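Local atomic coordinates of secretin XcpQ (Pseudomonas aeruginosa, PDB entry 4E9J), a protein that forms the outer-membrane channel of the type II secretion system, through which proteins such as elastase are exported, this chain being its periplasmic N0, N1 and N2 domains. Residues A[32-35]-A[36-40]; A[71-74]-A[75-79]. All coordinates share one frame; numbering follows the deposited sequence.

Interaction 1: residues A[32-35]-A[36-40]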
loop_
_atom_site.group_PDB
_atom_site.type_symbol
_atom_site.label_atom_id
_atom_site.label_comp_id
_atom_site.label_asym_id
_atom_site.label_seq_id
_atom_site.Cartn_x
_atom_site.Cartn_y
_atom_site.Cartn_z
ATOM N N ARG A 32 -8.091 25.881 5.214
ATOM C CA ARG A 32 -8.733 26.730 4.210
ATOM C C ARG A 32 -7.778 27.731 3.548
ATOM O O ARG A 32 -7.969 28.051 2.374
ATOM C CB ARG A 32 -9.979 27.385 4.785
ATOM C CG ARG A 32 -11.052 26.329 5.083
ATOM C CD ARG A 32 -12.027 26.798 6.144
ATOM N NE ARG A 32 -13.111 25.848 6.394
ATOM C CZ ARG A 32 -14.201 25.702 5.654
ATOM N NH1 ARG A 32 -14.372 26.429 4.556
ATOM N NH2 ARG A 32 -15.120 24.808 5.992
ATOM N N GLU A 33 -6.733 28.178 4.270
ATOM C CA GLU A 33 -5.694 29.037 3.704
ATOM C C GLU A 33 -4.854 28.210 2.749
ATOM O O GLU A 33 -4.586 28.645 1.630
ATOM C CB GLU A 33 -4.798 29.654 4.804
ATOM C CG GLU A 33 -3.623 30.433 4.232
ATOM C CD GLU A 33 -2.903 31.327 5.226
ATOM O OE1 GLU A 33 -3.603 32.072 5.947
ATOM O OE2 GLU A 33 -1.654 31.288 5.285
ATOM N N PHE A 34 -4.475 26.998 3.167
ATOM C CA PHE A 34 -3.707 26.119 2.284
ATOM C C PHE A 34 -4.469 25.839 0.977
ATOM O O PHE A 34 -3.865 25.888 -0.088
ATOM C CB PHE A 34 -3.326 24.827 3.006
ATOM C CG PHE A 34 -2.621 23.836 2.109
ATOM C CD1 PHE A 34 -1.331 24.086 1.647
ATOM C CD2 PHE A 34 -3.267 22.688 1.675
ATOM C CE1 PHE A 34 -0.688 23.178 0.794
ATOM C CE2 PHE A 34 -2.637 21.797 0.813
ATOM C CZ PHE A 34 -1.346 22.034 0.390
ATOM N N ILE A 35 -5.783 25.616 1.054
ATOM C CA ILE A 35 -6.625 25.376 -0.142
ATOM C C ILE A 35 -6.614 26.599 -1.077
ATOM O O ILE A 35 -6.458 26.441 -2.290
ATOM C CB ILE A 35 -8.066 24.974 0.280
ATOM C CG1 ILE A 35 -8.054 23.574 0.946
ATOM C CG2 ILE A 35 -9.017 24.996 -0.920
ATOM C CD1 ILE A 35 -9.310 23.295 1.915
ATOM N N ASP A 36 -6.782 27.808 -0.504
ATOM C CA ASP A 36 -6.735 29.074 -1.257
ATOM C C ASP A 36 -5.380 29.256 -1.941
ATOM O O ASP A 36 -5.342 29.662 -3.104
ATOM C CB ASP A 36 -6.973 30.283 -0.332
ATOM C CG ASP A 36 -8.392 30.478 0.143
ATOM O OD1 ASP A 36 -9.315 29.937 -0.502
ATOM O OD2 ASP A 36 -8.590 31.239 1.116
ATOM N N GLN A 37 -4.280 28.946 -1.248
ATOM C CA GLN A 37 -2.953 29.052 -1.871
ATOM C C GLN A 37 -2.827 28.077 -3.043
ATOM O O GLN A 37 -2.239 28.427 -4.065
ATOM C CB GLN A 37 -1.839 28.772 -0.851
ATOM C CG GLN A 37 -1.621 29.874 0.180
ATOM C CD GLN A 37 -1.241 31.212 -0.404
ATOM O OE1 GLN A 37 -1.808 32.238 -0.025
ATOM N NE2 GLN A 37 -0.280 31.257 -1.337
ATOM N N ILE A 38 -3.363 26.845 -2.897
ATOM C CA ILE A 38 -3.281 25.871 -3.989
ATOM C C ILE A 38 -4.095 26.391 -5.183
ATOM O O ILE A 38 -3.703 26.173 -6.334
ATOM C CB ILE A 38 -3.720 24.443 -3.533
ATOM C CG1 ILE A 38 -2.687 23.824 -2.550
ATOM C CG2 ILE A 38 -3.919 23.507 -4.745
ATOM C CD1 ILE A 38 -1.339 23.378 -3.167
ATOM N N SER A 39 -5.216 27.069 -4.919
ATOM C CA SER A 39 -6.029 27.655 -5.985
ATOM C C SER A 39 -5.292 28.780 -6.679
ATOM O O SER A 39 -5.377 28.871 -7.895
ATOM C CB SER A 39 -7.348 28.209 -5.457
ATOM O OG SER A 39 -8.143 27.168 -4.934
ATOM N N GLU A 40 -4.566 29.628 -5.925
ATOM C CA GLU A 40 -3.795 30.736 -6.508
ATOM C C GLU A 40 -2.706 30.237 -7.438
ATOM O O GLU A 40 -2.535 30.809 -8.515
ATOM C CB GLU A 40 -3.202 31.648 -5.424
HETATM O O HOH W 1 -10.580 27.914 0.783
#
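I38 lays its CG1 methylene over one face of the F34 ring, 4.0 Å from I38 CG1 to the ring centroid and 21° off the ring normal, a CH-pi contact displaced toward the rim. The nearest ring atom is F34 CZ, 3.7 Å from I38 CG1, and I38 CD1 follows at 3.8 Å from the same F34 CZ. With F34 CG anti to the backbone N (chi1 176°), the phenyl group leans outward from the helix and slightly toward its C-terminal end, where I38 CG1 and CD1 meet it. Both residues belong to helix 31-42 of the N0 domain, whose apolar side turns to helix 66-79: F34 touches V76, and I38 touches V69 and F73, while F11 of strand 11-13 also packs on the pair. Regular i to i+4 backbone bonds hold the turn, among them I38 N to F34 O at 3.0 Å. On the polar side, R32 O accepts from D36 N and also from a water, which in turn donates to D36 OD1 at 2.7 Å; the carboxylate is thus tied back through the water to the carbonyl one turn earlier. S39 OG is hydrogen-bonded to E44 O just past the helix, with I35 O also near, 3.2 Å from S39 OG. I35, meanwhile, presents its side chain to F46 and V48 of strand 46-48.

Interaction 2: residues A[71-74]-A[75-79]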
loop_
_atom_site.group_PDB
_atom_site.type_symbol
_atom_site.label_atom_id
_atom_site.label_comp_id
_atom_site.label_asym_id
_atom_site.label_seq_id
_atom_site.Cartn_x
_atom_site.Cartn_y
_atom_site.Cartn_z
ATOM N N GLN A 71 -0.052 17.073 -6.383
ATOM C CA GLN A 71 0.116 15.809 -5.645
ATOM C C GLN A 71 0.252 16.097 -4.132
ATOM O O GLN A 71 -0.356 15.406 -3.309
ATOM C CB GLN A 71 1.360 15.023 -6.120
ATOM C CG GLN A 71 1.247 14.401 -7.505
ATOM C CD GLN A 71 2.569 13.757 -7.875
ATOM O OE1 GLN A 71 3.035 12.818 -7.212
ATOM N NE2 GLN A 71 3.238 14.273 -8.899
ATOM N N LEU A 72 1.035 17.129 -3.766
ATOM C CA LEU A 72 1.203 17.523 -2.370
ATOM C C LEU A 72 -0.164 17.950 -1.766
ATOM O O LEU A 72 -0.493 17.550 -0.654
ATOM C CB LEU A 72 2.246 18.629 -2.253
ATOM C CG LEU A 72 2.400 19.304 -0.892
ATOM C CD1 LEU A 72 2.834 18.294 0.158
ATOM C CD2 LEU A 72 3.399 20.454 -0.976
ATOM N N PHE A 73 -0.960 18.708 -2.520
ATOM C CA PHE A 73 -2.325 19.100 -2.119
ATOM C C PHE A 73 -3.177 17.875 -1.791
ATOM O O PHE A 73 -3.812 17.840 -0.747
ATOM C CB PHE A 73 -2.988 19.930 -3.232
ATOM C CG PHE A 73 -4.493 20.046 -3.169
ATOM C CD1 PHE A 73 -5.109 20.791 -2.172
ATOM C CD2 PHE A 73 -5.287 19.495 -4.161
ATOM C CE1 PHE A 73 -6.497 20.977 -2.166
ATOM C CE2 PHE A 73 -6.678 19.659 -4.138
ATOM C CZ PHE A 73 -7.274 20.381 -3.125
ATOM N N LEU A 74 -3.158 16.848 -2.667
ATOM C CA LEU A 74 -3.946 15.616 -2.438
ATOM C C LEU A 74 -3.492 14.871 -1.192
ATOM O O LEU A 74 -4.328 14.349 -0.460
ATOM C CB LEU A 74 -3.880 14.703 -3.660
ATOM C CG LEU A 74 -4.489 15.239 -4.957
ATOM C CD1 LEU A 74 -4.366 14.201 -6.068
ATOM C CD2 LEU A 74 -5.909 15.668 -4.766
ATOM N N SER A 75 -2.173 14.847 -0.933
ATOM C CA SER A 75 -1.593 14.219 0.241
ATOM C C SER A 75 -2.028 14.947 1.497
ATOM O O SER A 75 -2.324 14.297 2.493
ATOM C CB SER A 75 -0.067 14.194 0.164
ATOM O OG SER A 75 0.379 13.026 -0.506
ATOM N N VAL A 76 -2.070 16.292 1.465
ATOM C CA VAL A 76 -2.516 17.076 2.623
ATOM C C VAL A 76 -4.007 16.826 2.878
ATOM O O VAL A 76 -4.405 16.611 4.016
ATOM C CB VAL A 76 -2.157 18.583 2.469
ATOM C CG1 VAL A 76 -2.868 19.451 3.509
ATOM C CG2 VAL A 76 -0.644 18.771 2.575
ATOM N N MET A 77 -4.819 16.804 1.836
ATOM C CA MET A 77 -6.259 16.563 1.990
ATOM C C MET A 77 -6.480 15.170 2.597
ATOM O O MET A 77 -7.155 15.044 3.616
ATOM C CB MET A 77 -6.962 16.634 0.622
ATOM C CG MET A 77 -7.198 18.048 0.042
ATOM S SD MET A 77 -7.845 19.343 1.141
ATOM C CE MET A 77 -6.387 20.112 1.589
ATOM N N SER A 78 -5.878 14.137 1.988
ATOM C CA SER A 78 -5.940 12.768 2.487
ATOM C C SER A 78 -5.418 12.647 3.919
ATOM O O SER A 78 -6.060 11.964 4.715
ATOM C CB SER A 78 -5.188 11.811 1.566
ATOM O OG SER A 78 -5.138 10.502 2.106
ATOM N N THR A 79 -4.336 13.378 4.284
ATOM C CA THR A 79 -3.811 13.344 5.660
ATOM C C THR A 79 -4.875 13.745 6.685
ATOM O O THR A 79 -4.932 13.139 7.743
ATOM C CB THR A 79 -2.553 14.235 5.822
ATOM O OG1 THR A 79 -1.462 13.662 5.079
ATOM C CG2 THR A 79 -2.113 14.429 7.311
HETATM O O HOH W 2 -0.277 12.664 -3.079
#
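S75 OG, facing back along the helix, shares a water with the carbonyl of Q71 one turn earlier: the water donates to Q71 O at 2.8 Å and lies 2.7 Å from S75 OG. Q71 O also takes the backbone N-H of S75, so this carbonyl has two donors, and S75 OG has a further partner in H141 NE2 of strand 141-145. The carbonyl of S75 is doubly used too. T79 N and T79 OG1 each give it a hydrogen bond, T79 OG1 at 2.8 Å from S75 O, and they arrive from opposite faces of the carbonyl plane; T79 OG1 is hydrogen-bonded as well to S154 OG. These residues form the last two turns of helix 66-79 of the N0 domain, where the hydroxyl-bearing side adjoins strands 114-119 and 141-145, assigned to N1. V76 N, M77 N and S78 N satisfy L72 O, F73 O and L74 O, the last with an N-H...O angle of 171°. On the apolar side, M77 CG sits over a face of the F73 ring, 4.1 Å from the centroid, while M77 SD approaches obliquely at 4.8 Å from that centroid in a Met-aromatic contact. Bends at chi2 (-45°) and chi3 (97°) bring M77 CE back to 3.9 Å from F73 CE1. The F73 ring additionally stacks with F46.

Both interactions are single-helix contacts of the N0 domain, and both set a CH2 group of the residue four positions on over a phenylalanine face; interaction 2 adds the methionine sulfur. The two pairs pack together, I38 CD1 lying 3.8 Å from F73 CB, and F34 CE2 to V76 CG1, at 3.6 Å, is a further contact between helices 31-42 and 66-79, which share an apolar interface. Interaction 1 is partly buried, with E33 and D36 exposed. Interaction 2 is the more buried; it is flanked by helix 31-42 and by strands 114-119 and 141-145, and its S75 and T79 hydroxyls bond to H141 and S154 of the neighbouring domain, whereas the S39 hydroxyl of interaction 1 bonds within N0.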